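Local coordinates for protein copper-containing nitrite reductase (Hyphomicrobium denitrificans 1NES1, PDB 6TFO) that probably catalyses the reduction of nitrite to nitric oxide, passing electrons through copper centres in a homotrimer, at residues 219-224 and 238-243; 171-176 and 189-194; 370-375 and 412-417; 406-411 and 430-435. All blocks are in the same frame, centred on the assembly; numbering follows the deposited sequence.

Contact 1: residues 219-224 and 238-243; sequences LMIHSV and YTQTDP. With CU (copper (II) ion), chain J.
His-222 meets Thr-241 through two backbone hydrogen bonds, the hydrogen-bonded pair of a single antiparallel bridge, while its CB leads away from residues 238-243, and ND1 of the imidazole binds a copper(II) ion. ND1 lies 2.0 Å from the copper, and chi1 of -66° places CG anti to the carbonyl carbon, beside the backbone N. The two bridge bonds are unequal. Thr-241 N reaches His-222 O at 2.8 Å, nearly along the C=O axis (170°), whereas His-222 N to Thr-241 O is 3.2 Å and tilted from the carbonyl plane.

Further along, Val-224 N donates to Thr-239 OG1 at 3.1 Å; that hydroxyl also has a polar partner in Ala-235. Thr-239 O accepts Thr-241 OG1 at 2.6 Å from above its carbonyl plane; the carbonyl thus takes a bond from its own segment and a CA-H...O contact from Ser-223. Gln-240 folds back at chi2 and brings NE2 beside Ser-223 OG, but the angle is too poor for a hydrogen bond. The hydroxyl instead bonds Ala-264 and Thr-265, and Thr-265 also meets Gln-240 OE1. Ile-221 lies beside Asp-242, with CG1 3.5 Å from Asp-242 OD1, and sets CG2 against Gln-240 OE1.

In the second shell, His-222 NE2 bonds Glu-175, which fixes the rotation of the ring from its far side. The bridge holds the backbone and the carboxylate the imidazole. Cys-263, His-271 and Met-276 complete the coordination, a His-Cys-His-Met set that defines a type 1 (blue) copper site of a cupredoxin domain.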
loop_
_atom_site.group_PDB
_atom_site.type_symbol
_atom_site.label_atom_id
_atom_site.label_comp_id
_atom_site.label_asym_id
_atom_site.label_seq_id
_atom_site.Cartn_x
_atom_site.Cartn_y
_atom_site.Cartn_z
ATOM N N LEU C 219 35.583 -7.863 -15.442
ATOM C CA LEU C 219 34.929 -8.889 -14.604
ATOM C C LEU C 219 34.409 -9.998 -15.518
ATOM O O LEU C 219 34.432 -11.147 -15.118
ATOM C CB LEU C 219 33.785 -8.250 -13.809
ATOM C CG LEU C 219 34.170 -7.095 -12.876
ATOM C CD1 LEU C 219 32.947 -6.543 -12.159
ATOM C CD2 LEU C 219 35.206 -7.513 -11.846
ATOM N N MET C 220 33.949 -9.661 -16.718
ATOM C CA MET C 220 33.200 -10.625 -17.563
ATOM C C MET C 220 34.091 -11.189 -18.673
ATOM O O MET C 220 34.998 -10.486 -19.161
ATOM C CB MET C 220 31.968 -9.968 -18.190
ATOM C CG MET C 220 31.122 -9.217 -17.198
ATOM S SD MET C 220 30.724 -10.217 -15.766
ATOM C CE MET C 220 29.748 -9.010 -14.862
ATOM N N ILE C 221 33.813 -12.435 -19.044
ATOM C CA ILE C 221 34.184 -13.026 -20.360
ATOM C C ILE C 221 33.588 -12.118 -21.452
ATOM O O ILE C 221 32.484 -11.590 -21.259
ATOM C CB ILE C 221 33.695 -14.496 -20.434
ATOM C CG1 ILE C 221 34.373 -15.398 -19.393
ATOM C CG2 ILE C 221 33.856 -15.052 -21.842
ATOM C CD1 ILE C 221 33.712 -16.754 -19.206
ATOM N N HIS C 222 34.315 -11.877 -22.537
ATOM C CA HIS C 222 33.796 -11.183 -23.748
ATOM C C HIS C 222 34.103 -11.999 -25.008
ATOM O O HIS C 222 34.970 -12.903 -24.963
ATOM C CB HIS C 222 34.355 -9.762 -23.836
ATOM C CG HIS C 222 33.865 -8.915 -22.720
ATOM N ND1 HIS C 222 32.572 -8.487 -22.663
ATOM C CD2 HIS C 222 34.472 -8.477 -21.600
ATOM C CE1 HIS C 222 32.400 -7.793 -21.562
ATOM N NE2 HIS C 222 33.560 -7.763 -20.896
ATOM N N SER C 223 33.414 -11.670 -26.096
ATOM C CA SER C 223 33.444 -12.422 -27.367
ATOM C C SER C 223 33.074 -11.482 -28.521
ATOM O O SER C 223 32.880 -10.276 -28.276
ATOM C CB SER C 223 32.513 -13.602 -27.278
ATOM O OG SER C 223 31.171 -13.160 -27.109
ATOM N N VAL C 224 32.993 -12.013 -29.741
ATOM C CA VAL C 224 32.451 -11.246 -30.893
ATOM C C VAL C 224 31.803 -12.211 -31.881
ATOM O O VAL C 224 32.372 -13.283 -32.143
ATOM C CB VAL C 224 33.530 -10.374 -31.545
ATOM C CG1 VAL C 224 34.683 -11.202 -32.064
ATOM C CG2 VAL C 224 32.948 -9.507 -32.641
ATOM N N TYR C 238 34.598 -19.134 -31.042
ATOM C CA TYR C 238 36.086 -19.189 -31.055
ATOM C C TYR C 238 36.666 -18.031 -30.230
ATOM O O TYR C 238 37.897 -18.049 -30.031
ATOM C CB TYR C 238 36.634 -19.150 -32.497
ATOM C CG TYR C 238 36.076 -20.197 -33.436
ATOM C CD1 TYR C 238 34.836 -20.030 -34.035
ATOM C CD2 TYR C 238 36.775 -21.358 -33.721
ATOM C CE1 TYR C 238 34.298 -20.988 -34.877
ATOM C CE2 TYR C 238 36.261 -22.322 -34.577
ATOM C CZ TYR C 238 35.020 -22.132 -35.164
ATOM O OH TYR C 238 34.469 -23.061 -36.001
ATOM N N THR C 239 35.852 -17.054 -29.794
ATOM C CA THR C 239 36.347 -15.764 -29.218
ATOM C C THR C 239 35.850 -15.531 -27.782
ATOM O O THR C 239 35.995 -14.385 -27.297
ATOM C CB THR C 239 36.007 -14.566 -30.124
ATOM O OG1 THR C 239 34.609 -14.538 -30.424
ATOM C CG2 THR C 239 36.803 -14.603 -31.411
ATOM N N GLN C 240 35.312 -16.550 -27.107
ATOM C CA GLN C 240 34.951 -16.455 -25.663
ATOM C C GLN C 240 36.274 -16.298 -24.913
ATOM O O GLN C 240 36.990 -17.300 -24.770
ATOM C CB GLN C 240 34.149 -17.667 -25.189
ATOM C CG GLN C 240 32.789 -17.813 -25.864
ATOM C CD GLN C 240 31.793 -16.728 -25.532
ATOM O OE1 GLN C 240 31.591 -16.379 -24.373
ATOM N NE2 GLN C 240 31.132 -16.205 -26.557
ATOM N N THR C 241 36.606 -15.075 -24.511
ATOM C CA THR C 241 37.950 -14.688 -24.007
ATOM C C THR C 241 37.872 -14.328 -22.513
ATOM O O THR C 241 37.147 -13.348 -22.165
ATOM C CB THR C 241 38.496 -13.501 -24.806
ATOM O OG1 THR C 241 38.318 -13.779 -26.196
ATOM C CG2 THR C 241 39.944 -13.204 -24.488
ATOM N N ASP C 242 38.597 -15.071 -21.662
ATOM C CA ASP C 242 38.688 -14.764 -20.210
ATOM C C ASP C 242 39.378 -13.413 -20.061
ATOM O O ASP C 242 40.089 -12.980 -20.963
ATOM C CB ASP C 242 39.433 -15.855 -19.445
ATOM C CG ASP C 242 38.641 -17.146 -19.323
ATOM O OD1 ASP C 242 37.391 -17.110 -19.472
ATOM O OD2 ASP C 242 39.281 -18.182 -19.090
ATOM N N PRO C 243 39.144 -12.681 -18.950
ATOM C CA PRO C 243 39.893 -11.458 -18.669
ATOM C C PRO C 243 41.415 -11.667 -18.644
ATOM O O PRO C 243 41.876 -12.675 -18.161
ATOM C CB PRO C 243 39.379 -11.046 -17.280
ATOM C CG PRO C 243 37.978 -11.617 -17.227
ATOM C CD PRO C 243 38.088 -12.942 -17.962
HETATM CU CU CU J . 30.920 -8.774 -23.816
#

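Contact 2: residues 171-176 and 189-194; sequences LETVEL and WTFNGK
Leu-171 crosses Asn-192 at about a right angle, its CD2 3.8 Å from Asn-192 OD1, while CD1 approaches the ring of Phe-191. At Glu-172 the backbone is gripped twice by Asn-192: the main-chain N of Asn-192 donates to Glu-172 O at 2.6 Å, and Glu-172 N returns a bond to Asn-192 OD1 at 3.0 Å, lying 41° out of the amide plane. Thr-173 runs alongside Phe-191, CG2 being 3.8 Å from the ring atom CE1, and its OG1 is bonded to Asn-214. These pairs belong to the antiparallel hairpin of strands 166-181 and 184-191 in a cupredoxin sheet; the second strand leaves it through a type I' turn from Phe-191 to Lys-194. Val-174 O accepts two donors from one residue, Thr-190 N and Thr-190 OG1, and Thr-190 O receives Val-174 N at 3.0 Å. Glu-175 lies beside Trp-189: its CG is 3.5 Å from Trp-189 CD1, and the extended chain carries CD over one face of the indole, with carboxylate and ring planes 25° apart. The carboxylate continues to the backbone N atoms of Leu-219 and Met-220. Leu-176 finally crosses Thr-190, its CD2 4.0 Å from Thr-190 CG2.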
loop_
_atom_site.group_PDB
_atom_site.type_symbol
_atom_site.label_atom_id
_atom_site.label_comp_id
_atom_site.label_asym_id
_atom_site.label_seq_id
_atom_site.Cartn_x
_atom_site.Cartn_y
_atom_site.Cartn_z
ATOM N N LEU C 171 40.918 -6.266 -31.730
ATOM C CA LEU C 171 39.868 -5.742 -30.817
ATOM C C LEU C 171 40.270 -6.013 -29.364
ATOM O O LEU C 171 40.785 -7.125 -29.079
ATOM C CB LEU C 171 38.536 -6.420 -31.137
ATOM C CG LEU C 171 37.913 -6.056 -32.481
ATOM C CD1 LEU C 171 36.680 -6.918 -32.730
ATOM C CD2 LEU C 171 37.594 -4.562 -32.567
ATOM N N GLU C 172 40.025 -5.034 -28.489
ATOM C CA GLU C 172 40.179 -5.157 -27.018
ATOM C C GLU C 172 38.836 -4.861 -26.339
ATOM O O GLU C 172 38.265 -3.766 -26.576
ATOM C CB GLU C 172 41.264 -4.213 -26.499
ATOM C CG GLU C 172 41.715 -4.552 -25.088
ATOM C CD GLU C 172 42.616 -3.534 -24.410
ATOM O OE1 GLU C 172 43.175 -3.882 -23.347
ATOM O OE2 GLU C 172 42.731 -2.387 -24.917
ATOM N N THR C 173 38.354 -5.798 -25.517
ATOM C CA THR C 173 37.101 -5.651 -24.736
ATOM C C THR C 173 37.473 -4.983 -23.409
ATOM O O THR C 173 38.296 -5.556 -22.673
ATOM C CB THR C 173 36.349 -6.984 -24.654
ATOM O OG1 THR C 173 37.138 -7.965 -23.989
ATOM C CG2 THR C 173 35.984 -7.506 -26.029
ATOM N N VAL C 174 36.936 -3.784 -23.182
ATOM C CA VAL C 174 37.232 -2.910 -22.012
ATOM C C VAL C 174 35.923 -2.556 -21.298
ATOM O O VAL C 174 35.008 -2.033 -21.976
ATOM C CB VAL C 174 37.965 -1.636 -22.450
ATOM C CG1 VAL C 174 38.147 -0.671 -21.292
ATOM C CG2 VAL C 174 39.294 -1.961 -23.112
ATOM N N GLU C 175 35.848 -2.855 -19.992
ATOM C CA GLU C 175 34.751 -2.435 -19.080
ATOM C C GLU C 175 35.208 -1.139 -18.414
ATOM O O GLU C 175 36.369 -1.089 -17.928
ATOM C CB GLU C 175 34.448 -3.523 -18.057
ATOM C CG GLU C 175 34.144 -4.876 -18.676
ATOM C CD GLU C 175 34.026 -6.028 -17.695
ATOM O OE1 GLU C 175 33.682 -7.149 -18.110
ATOM O OE2 GLU C 175 34.312 -5.806 -16.528
ATOM N N LEU C 176 34.395 -0.089 -18.475
ATOM C CA LEU C 176 34.819 1.233 -17.945
ATOM C C LEU C 176 33.602 2.138 -17.760
ATOM O O LEU C 176 32.605 1.957 -18.479
ATOM C CB LEU C 176 35.860 1.861 -18.876
ATOM C CG LEU C 176 35.313 2.703 -20.029
ATOM C CD1 LEU C 176 36.440 3.432 -20.742
ATOM C CD2 LEU C 176 34.551 1.858 -21.029
ATOM N N TRP C 189 30.466 -1.554 -21.221
ATOM C CA TRP C 189 31.315 -2.609 -21.822
ATOM C C TRP C 189 31.491 -2.288 -23.313
ATOM O O TRP C 189 30.479 -2.035 -23.986
ATOM C CB TRP C 189 30.707 -4.001 -21.604
ATOM C CG TRP C 189 30.406 -4.330 -20.178
ATOM C CD1 TRP C 189 30.885 -3.695 -19.076
ATOM C CD2 TRP C 189 29.601 -5.423 -19.701
ATOM N NE1 TRP C 189 30.403 -4.295 -17.947
ATOM C CE2 TRP C 189 29.605 -5.352 -18.294
ATOM C CE3 TRP C 189 28.862 -6.435 -20.312
ATOM C CZ2 TRP C 189 28.910 -6.261 -17.498
ATOM C CZ3 TRP C 189 28.182 -7.340 -19.525
ATOM C CH2 TRP C 189 28.209 -7.253 -18.135
ATOM N N THR C 190 32.728 -2.295 -23.811
ATOM C CA THR C 190 33.064 -1.765 -25.157
ATOM C C THR C 190 34.095 -2.636 -25.872
ATOM O O THR C 190 34.832 -3.402 -25.217
ATOM C CB THR C 190 33.629 -0.346 -25.062
ATOM O OG1 THR C 190 34.913 -0.435 -24.445
ATOM C CG2 THR C 190 32.720 0.584 -24.290
ATOM N N PHE C 191 34.144 -2.468 -27.194
ATOM C CA PHE C 191 35.325 -2.765 -28.036
ATOM C C PHE C 191 36.142 -1.463 -28.095
ATOM O O PHE C 191 35.619 -0.447 -28.591
ATOM C CB PHE C 191 34.850 -3.307 -29.382
ATOM C CG PHE C 191 34.057 -4.593 -29.332
ATOM C CD1 PHE C 191 34.679 -5.804 -29.127
ATOM C CD2 PHE C 191 32.700 -4.596 -29.576
ATOM C CE1 PHE C 191 33.957 -6.989 -29.149
ATOM C CE2 PHE C 191 31.969 -5.770 -29.600
ATOM C CZ PHE C 191 32.599 -6.974 -29.399
ATOM N N ASN C 192 37.332 -1.470 -27.480
ATOM C CA ASN C 192 38.359 -0.405 -27.606
ATOM C C ASN C 192 37.867 0.890 -26.959
ATOM O O ASN C 192 38.263 1.974 -27.413
ATOM C CB ASN C 192 38.778 -0.253 -29.071
ATOM C CG ASN C 192 39.574 -1.459 -29.516
ATOM O OD1 ASN C 192 39.029 -2.540 -29.710
ATOM N ND2 ASN C 192 40.885 -1.309 -29.557
ATOM N N GLY C 193 37.082 0.772 -25.890
ATOM C CA GLY C 193 36.772 1.890 -24.973
ATOM C C GLY C 193 35.821 2.915 -25.564
ATOM O O GLY C 193 35.793 4.034 -25.014
ATOM N N LYS C 194 35.071 2.573 -26.624
ATOM C CA LYS C 194 34.126 3.514 -27.286
ATOM C C LYS C 194 32.889 2.775 -27.817
ATOM O O LYS C 194 32.926 1.541 -27.971
ATOM C CB LYS C 194 34.865 4.291 -28.375
ATOM C CG LYS C 194 35.359 5.663 -27.957
ATOM C CD LYS C 194 36.761 5.982 -28.430
ATOM C CE LYS C 194 37.016 7.472 -28.593
ATOM N NZ LYS C 194 36.260 8.295 -27.606
#

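Contact 3: residues 370-375 and 412-417; sequences IGEIFD and GRYVLV
Ile-370 and Val-415 form an antiparallel hydrogen-bonded pair with CA atoms 5.0 Å apart, in which Ile-370 N to Val-415 O is firm at 2.8 Å and the return from Val-415 N to Ile-370 O is weak at 3.5 Å. A water donates to Arg-413 O and, at a distance short enough to be less certain, to Ile-370 O. The side chains of Ile-370 and Val-415 lie side by side, CB to CB. With chi2 of -178° Ile-370 is extended, and its CD1 comes within 3.8 Å of Val-417 CG1, crossing that side chain at about a right angle.

The bridge belongs to neighbouring strands 365-370 and 412-418 of a sheet in the C-terminal cupredoxin domain. It borders the interface with the third subunit, whose Asp-225 packs on Ile-370 and whose His-227 packs on Ile-373; His-227 is a copper ligand.

After Ile-370 the pairing stops at Gly-371, where phi is 95°, a value favouring glycine. Its carbonyl comes to the edge of the Tyr-414 ring: Gly-371 O is 3.2 Å from CE1, near the ring plane. Glu-372 bends at chi2 and crosses the tyrosine obliquely, with CG 3.7 Å from the same carbon, CE1. Glu-372 OE2 accepts Ile-373 N at 3.2 Å, on the anti side and somewhat out of the carboxylate plane. Tyr-414 OH bonds Arg-410 O.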
loop_
_atom_site.group_PDB
_atom_site.type_symbol
_atom_site.label_atom_id
_atom_site.label_comp_id
_atom_site.label_asym_id
_atom_site.label_seq_id
_atom_site.Cartn_x
_atom_site.Cartn_y
_atom_site.Cartn_z
ATOM N N ILE C 370 16.080 15.040 -40.586
ATOM C CA ILE C 370 15.115 16.161 -40.736
ATOM C C ILE C 370 15.751 17.168 -41.697
ATOM O O ILE C 370 16.936 17.525 -41.465
ATOM C CB ILE C 370 14.735 16.761 -39.362
ATOM C CG1 ILE C 370 14.257 15.683 -38.380
ATOM C CG2 ILE C 370 13.687 17.844 -39.532
ATOM C CD1 ILE C 370 13.816 16.217 -37.032
ATOM N N GLY C 371 15.035 17.529 -42.770
ATOM C CA GLY C 371 15.484 18.532 -43.769
ATOM C C GLY C 371 16.177 17.928 -44.982
ATOM O O GLY C 371 16.520 18.691 -45.905
ATOM N N GLU C 372 16.356 16.607 -45.006
ATOM C CA GLU C 372 16.957 15.867 -46.148
ATOM C C GLU C 372 16.080 14.666 -46.526
ATOM O O GLU C 372 15.158 14.291 -45.750
ATOM C CB GLU C 372 18.382 15.411 -45.829
ATOM C CG GLU C 372 19.458 16.373 -46.326
ATOM C CD GLU C 372 19.568 16.521 -47.833
ATOM O OE1 GLU C 372 20.174 17.529 -48.280
ATOM O OE2 GLU C 372 19.061 15.623 -48.555
ATOM N N ILE C 373 16.336 14.145 -47.733
ATOM C CA ILE C 373 15.716 12.930 -48.322
ATOM C C ILE C 373 16.865 12.027 -48.731
ATOM O O ILE C 373 17.890 12.554 -49.178
ATOM C CB ILE C 373 14.804 13.278 -49.504
ATOM C CG1 ILE C 373 13.919 14.484 -49.161
ATOM C CG2 ILE C 373 14.001 12.050 -49.928
ATOM C CD1 ILE C 373 12.952 14.924 -50.239
ATOM N N PHE C 374 16.719 10.731 -48.518
ATOM C CA PHE C 374 17.782 9.765 -48.864
ATOM C C PHE C 374 17.753 9.550 -50.380
ATOM O O PHE C 374 16.721 9.081 -50.883
ATOM C CB PHE C 374 17.608 8.483 -48.044
ATOM C CG PHE C 374 17.686 8.690 -46.554
ATOM C CD1 PHE C 374 18.639 9.529 -46.014
ATOM C CD2 PHE C 374 16.815 8.041 -45.703
ATOM C CE1 PHE C 374 18.719 9.725 -44.646
ATOM C CE2 PHE C 374 16.892 8.236 -44.337
ATOM C CZ PHE C 374 17.830 9.094 -43.810
ATOM N N ASP C 375 18.817 9.952 -51.087
ATOM C CA ASP C 375 18.933 9.711 -52.546
ATOM C C ASP C 375 18.937 8.197 -52.738
ATOM O O ASP C 375 18.126 7.732 -53.526
ATOM C CB ASP C 375 20.159 10.399 -53.139
ATOM C CG ASP C 375 20.008 11.908 -53.249
ATOM O OD1 ASP C 375 18.879 12.372 -53.341
ATOM O OD2 ASP C 375 21.027 12.611 -53.220
ATOM N N GLY C 412 22.431 24.176 -43.530
ATOM C CA GLY C 412 21.536 24.015 -42.372
ATOM C C GLY C 412 22.142 23.122 -41.296
ATOM O O GLY C 412 23.213 22.509 -41.518
ATOM N N ARG C 413 21.478 23.055 -40.144
ATOM C CA ARG C 413 21.657 21.975 -39.145
ATOM C C ARG C 413 20.663 20.864 -39.497
ATOM O O ARG C 413 19.446 21.091 -39.369
ATOM C CB ARG C 413 21.451 22.525 -37.735
ATOM C CG ARG C 413 21.159 21.450 -36.695
ATOM C CD ARG C 413 21.170 22.009 -35.295
ATOM N NE ARG C 413 22.552 22.105 -34.860
ATOM C CZ ARG C 413 23.115 23.185 -34.342
ATOM N NH1 ARG C 413 24.389 23.143 -33.982
ATOM N NH2 ARG C 413 22.405 24.292 -34.172
ATOM N N TYR C 414 21.154 19.737 -40.010
ATOM C CA TYR C 414 20.306 18.577 -40.364
ATOM C C TYR C 414 20.294 17.650 -39.145
ATOM O O TYR C 414 21.351 17.471 -38.494
ATOM C CB TYR C 414 20.804 17.945 -41.663
ATOM C CG TYR C 414 20.677 18.833 -42.881
ATOM C CD1 TYR C 414 19.499 18.886 -43.620
ATOM C CD2 TYR C 414 21.744 19.612 -43.313
ATOM C CE1 TYR C 414 19.389 19.687 -44.749
ATOM C CE2 TYR C 414 21.653 20.408 -44.442
ATOM C CZ TYR C 414 20.473 20.441 -45.171
ATOM O OH TYR C 414 20.365 21.218 -46.293
ATOM N N VAL C 415 19.126 17.109 -38.806
ATOM C CA VAL C 415 18.941 16.415 -37.503
ATOM C C VAL C 415 18.635 14.944 -37.738
ATOM O O VAL C 415 17.562 14.660 -38.271
ATOM C CB VAL C 415 17.847 17.084 -36.661
ATOM C CG1 VAL C 415 17.664 16.369 -35.336
ATOM C CG2 VAL C 415 18.157 18.553 -36.427
ATOM N N LEU C 416 19.535 14.072 -37.273
ATOM C CA LEU C 416 19.362 12.598 -37.245
ATOM C C LEU C 416 18.404 12.226 -36.106
ATOM O O LEU C 416 18.658 12.648 -34.966
ATOM C CB LEU C 416 20.723 11.937 -37.005
ATOM C CG LEU C 416 21.714 11.910 -38.170
ATOM C CD1 LEU C 416 22.227 13.311 -38.498
ATOM C CD2 LEU C 416 22.879 10.989 -37.831
ATOM N N VAL C 417 17.364 11.441 -36.396
ATOM C CA VAL C 417 16.354 10.980 -35.397
ATOM C C VAL C 417 15.961 9.533 -35.691
ATOM O O VAL C 417 16.071 9.092 -36.862
ATOM C CB VAL C 417 15.093 11.868 -35.384
ATOM C CG1 VAL C 417 15.437 13.330 -35.121
ATOM C CG2 VAL C 417 14.265 11.724 -36.658
HETATM O O HOH W 1 17.205 19.841 -40.550
#

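Contact 4: residues 406-411 and 430-435; sequences FKLDRG and GFLNVD
Phe-406 and Leu-432 reach toward each other tip to tip: Leu-432 CD2 lies 3.8 Å from Phe-406 CZ, at the ring's edge and in its plane. A chi1 of 51° sets Phe-406 CG, the root of that ring, between the backbone N and the carbonyl carbon. Leu-408 packs against both. Its CD2 also lies in the plane of the phenyl ring at the edge and is 4.4 Å from Leu-432 CD2, while its other methyl, CD1, touches Val-434 CG2 at 3.7 Å, the two side chains crossing obliquely. One leucine thus spans two residues of the opposing strand with its two branches.

The backbone comes close at the end of the contact, where Gly-411 CA is 3.3 Å from Val-434 O. Leu-408 is the centre of an inverse gamma turn, which bends the chain as it leaves strand 400-407. Beyond it Arg-410 folds back on the carbonyl of the next residue: NE and NH2 both meet Gly-411 O, at 3.0 Å and 3.1 Å, side-on and near the guanidinium plane. NE uses an in-plane lone pair of that carbonyl, and NH2 comes from above. NH1 forms a salt bridge with Asp-440.

Strands 400-407 and 430-434 belong to two different sheets, so the contact lies between the layers of the C-terminal beta sandwich, away from the copper sites. The two segments share no hydrogen bond. What joins them is methyl and ring-edge packing of buried residues, implying that cohesion here rests on shape and exclusion of water, while the polar groups of the loop, such as those of Arg-410, find partners elsewhere.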
loop_
_atom_site.group_PDB
_atom_site.type_symbol
_atom_site.label_atom_id
_atom_site.label_comp_id
_atom_site.label_asym_id
_atom_site.label_seq_id
_atom_site.Cartn_x
_atom_site.Cartn_y
_atom_site.Cartn_z
ATOM N N PHE C 406 22.975 11.092 -49.628
ATOM C CA PHE C 406 22.215 12.246 -50.149
ATOM C C PHE C 406 23.230 13.335 -50.491
ATOM O O PHE C 406 24.381 13.287 -49.982
ATOM C CB PHE C 406 21.167 12.680 -49.127
ATOM C CG PHE C 406 21.724 12.882 -47.741
ATOM C CD1 PHE C 406 21.822 11.820 -46.858
ATOM C CD2 PHE C 406 22.177 14.128 -47.338
ATOM C CE1 PHE C 406 22.353 12.002 -45.595
ATOM C CE2 PHE C 406 22.727 14.305 -46.081
ATOM C CZ PHE C 406 22.808 13.242 -45.211
ATOM N N LYS C 407 22.837 14.257 -51.369
ATOM C CA LYS C 407 23.651 15.447 -51.713
ATOM C C LYS C 407 23.153 16.587 -50.848
ATOM O O LYS C 407 21.924 16.798 -50.777
ATOM C CB LYS C 407 23.585 15.850 -53.193
ATOM C CG LYS C 407 24.765 16.699 -53.654
ATOM C CD LYS C 407 24.556 17.466 -54.925
ATOM C CE LYS C 407 25.856 18.010 -55.478
ATOM N NZ LYS C 407 25.771 18.271 -56.934
ATOM N N LEU C 408 24.097 17.267 -50.210
ATOM C CA LEU C 408 23.824 18.515 -49.479
ATOM C C LEU C 408 23.677 19.611 -50.523
ATOM O O LEU C 408 24.687 20.203 -50.916
ATOM C CB LEU C 408 24.967 18.762 -48.497
ATOM C CG LEU C 408 25.031 17.748 -47.359
ATOM C CD1 LEU C 408 26.264 17.987 -46.501
ATOM C CD2 LEU C 408 23.751 17.808 -46.535
ATOM N N ASP C 409 22.450 19.816 -50.980
ATOM C CA ASP C 409 22.119 20.844 -51.994
ATOM C C ASP C 409 22.353 22.214 -51.349
ATOM O O ASP C 409 22.756 23.135 -52.066
ATOM C CB ASP C 409 20.684 20.705 -52.522
ATOM C CG ASP C 409 20.222 19.266 -52.687
ATOM O OD1 ASP C 409 19.767 18.663 -51.683
ATOM O OD2 ASP C 409 20.346 18.751 -53.804
ATOM N N ARG C 410 22.101 22.339 -50.044
ATOM C CA ARG C 410 22.115 23.654 -49.356
ATOM C C ARG C 410 22.423 23.472 -47.865
ATOM O O ARG C 410 22.463 22.320 -47.387
ATOM C CB ARG C 410 20.775 24.364 -49.570
ATOM C CG ARG C 410 19.554 23.562 -49.130
ATOM C CD ARG C 410 18.513 24.512 -48.580
ATOM N NE ARG C 410 19.054 25.232 -47.434
ATOM C CZ ARG C 410 18.618 26.409 -46.989
ATOM N NH1 ARG C 410 17.619 27.044 -47.589
ATOM N NH2 ARG C 410 19.198 26.947 -45.925
ATOM N N GLY C 411 22.632 24.587 -47.171
ATOM C CA GLY C 411 23.136 24.621 -45.790
ATOM C C GLY C 411 22.026 24.388 -44.783
ATOM O O GLY C 411 20.829 24.398 -45.179
ATOM N N GLY C 430 20.807 13.711 -33.117
ATOM C CA GLY C 430 22.150 14.069 -33.614
ATOM C C GLY C 430 22.064 15.235 -34.581
ATOM O O GLY C 430 20.984 15.448 -35.205
ATOM N N PHE C 431 23.164 15.968 -34.709
ATOM C CA PHE C 431 23.293 17.119 -35.635
ATOM C C PHE C 431 24.318 16.820 -36.740
ATOM O O PHE C 431 25.429 16.283 -36.475
ATOM C CB PHE C 431 23.645 18.367 -34.841
ATOM C CG PHE C 431 22.574 18.820 -33.891
ATOM C CD1 PHE C 431 21.236 18.562 -34.155
ATOM C CD2 PHE C 431 22.902 19.541 -32.751
ATOM C CE1 PHE C 431 20.247 19.000 -33.288
ATOM C CE2 PHE C 431 21.913 19.986 -31.891
ATOM C CZ PHE C 431 20.589 19.719 -32.158
ATOM N N LEU C 432 23.912 17.123 -37.971
ATOM C CA LEU C 432 24.793 17.284 -39.154
ATOM C C LEU C 432 24.825 18.777 -39.478
ATOM O O LEU C 432 23.786 19.299 -39.991
ATOM C CB LEU C 432 24.239 16.462 -40.321
ATOM C CG LEU C 432 24.884 16.707 -41.683
ATOM C CD1 LEU C 432 26.399 16.565 -41.620
ATOM C CD2 LEU C 432 24.314 15.741 -42.700
ATOM N N ASN C 433 25.945 19.424 -39.139
ATOM C CA ASN C 433 26.140 20.886 -39.267
ATOM C C ASN C 433 26.759 21.172 -40.641
ATOM O O ASN C 433 27.800 20.554 -40.970
ATOM C CB ASN C 433 26.972 21.420 -38.104
ATOM C CG ASN C 433 26.306 21.167 -36.766
ATOM O OD1 ASN C 433 25.147 21.514 -36.571
ATOM N ND2 ASN C 433 27.024 20.561 -35.836
ATOM N N VAL C 434 26.107 22.038 -41.422
ATOM C CA VAL C 434 26.471 22.380 -42.825
ATOM C C VAL C 434 26.268 23.892 -43.004
ATOM O O VAL C 434 25.102 24.308 -43.189
ATOM C CB VAL C 434 25.607 21.584 -43.820
ATOM C CG1 VAL C 434 26.064 21.787 -45.259
ATOM C CG2 VAL C 434 25.567 20.100 -43.493
ATOM N N ASP C 435 27.334 24.703 -42.945
ATOM C CA ASP C 435 27.186 26.186 -43.060
ATOM C C ASP C 435 26.883 26.550 -44.528
ATOM O O ASP C 435 27.370 25.880 -45.487
ATOM C CB ASP C 435 28.332 26.975 -42.419
ATOM C CG ASP C 435 29.667 26.808 -43.107
ATOM O OD1 ASP C 435 29.913 25.710 -43.639
ATOM O OD2 ASP C 435 30.443 27.776 -43.103
#

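In the fold
Contacts 1 and 2 touch and lie within one cupredoxin domain: Glu-175 of contact 2 reaches residues 219-224, so the hairpin supplies a second-shell residue to the type 1 copper ligand in contact 1. Contacts 3 and 4, with centres 7 Å apart, share the C-terminal domain, and strands 412-418 and 430-434 are neighbours in one sheet. Centres of contacts 1 and 3 are about 39 Å apart, on opposite sides of the chain's centre. Contacts 1 and 2 are partly buried and rely on backbone bonds, with threonine hydroxyls taking part; contact 3 is buried, with a single bridge; contact 4 is buried and apolar, joining two sheets. Contacts 3 and 4 both touch the third subunit, contacts 1 and 2 the second.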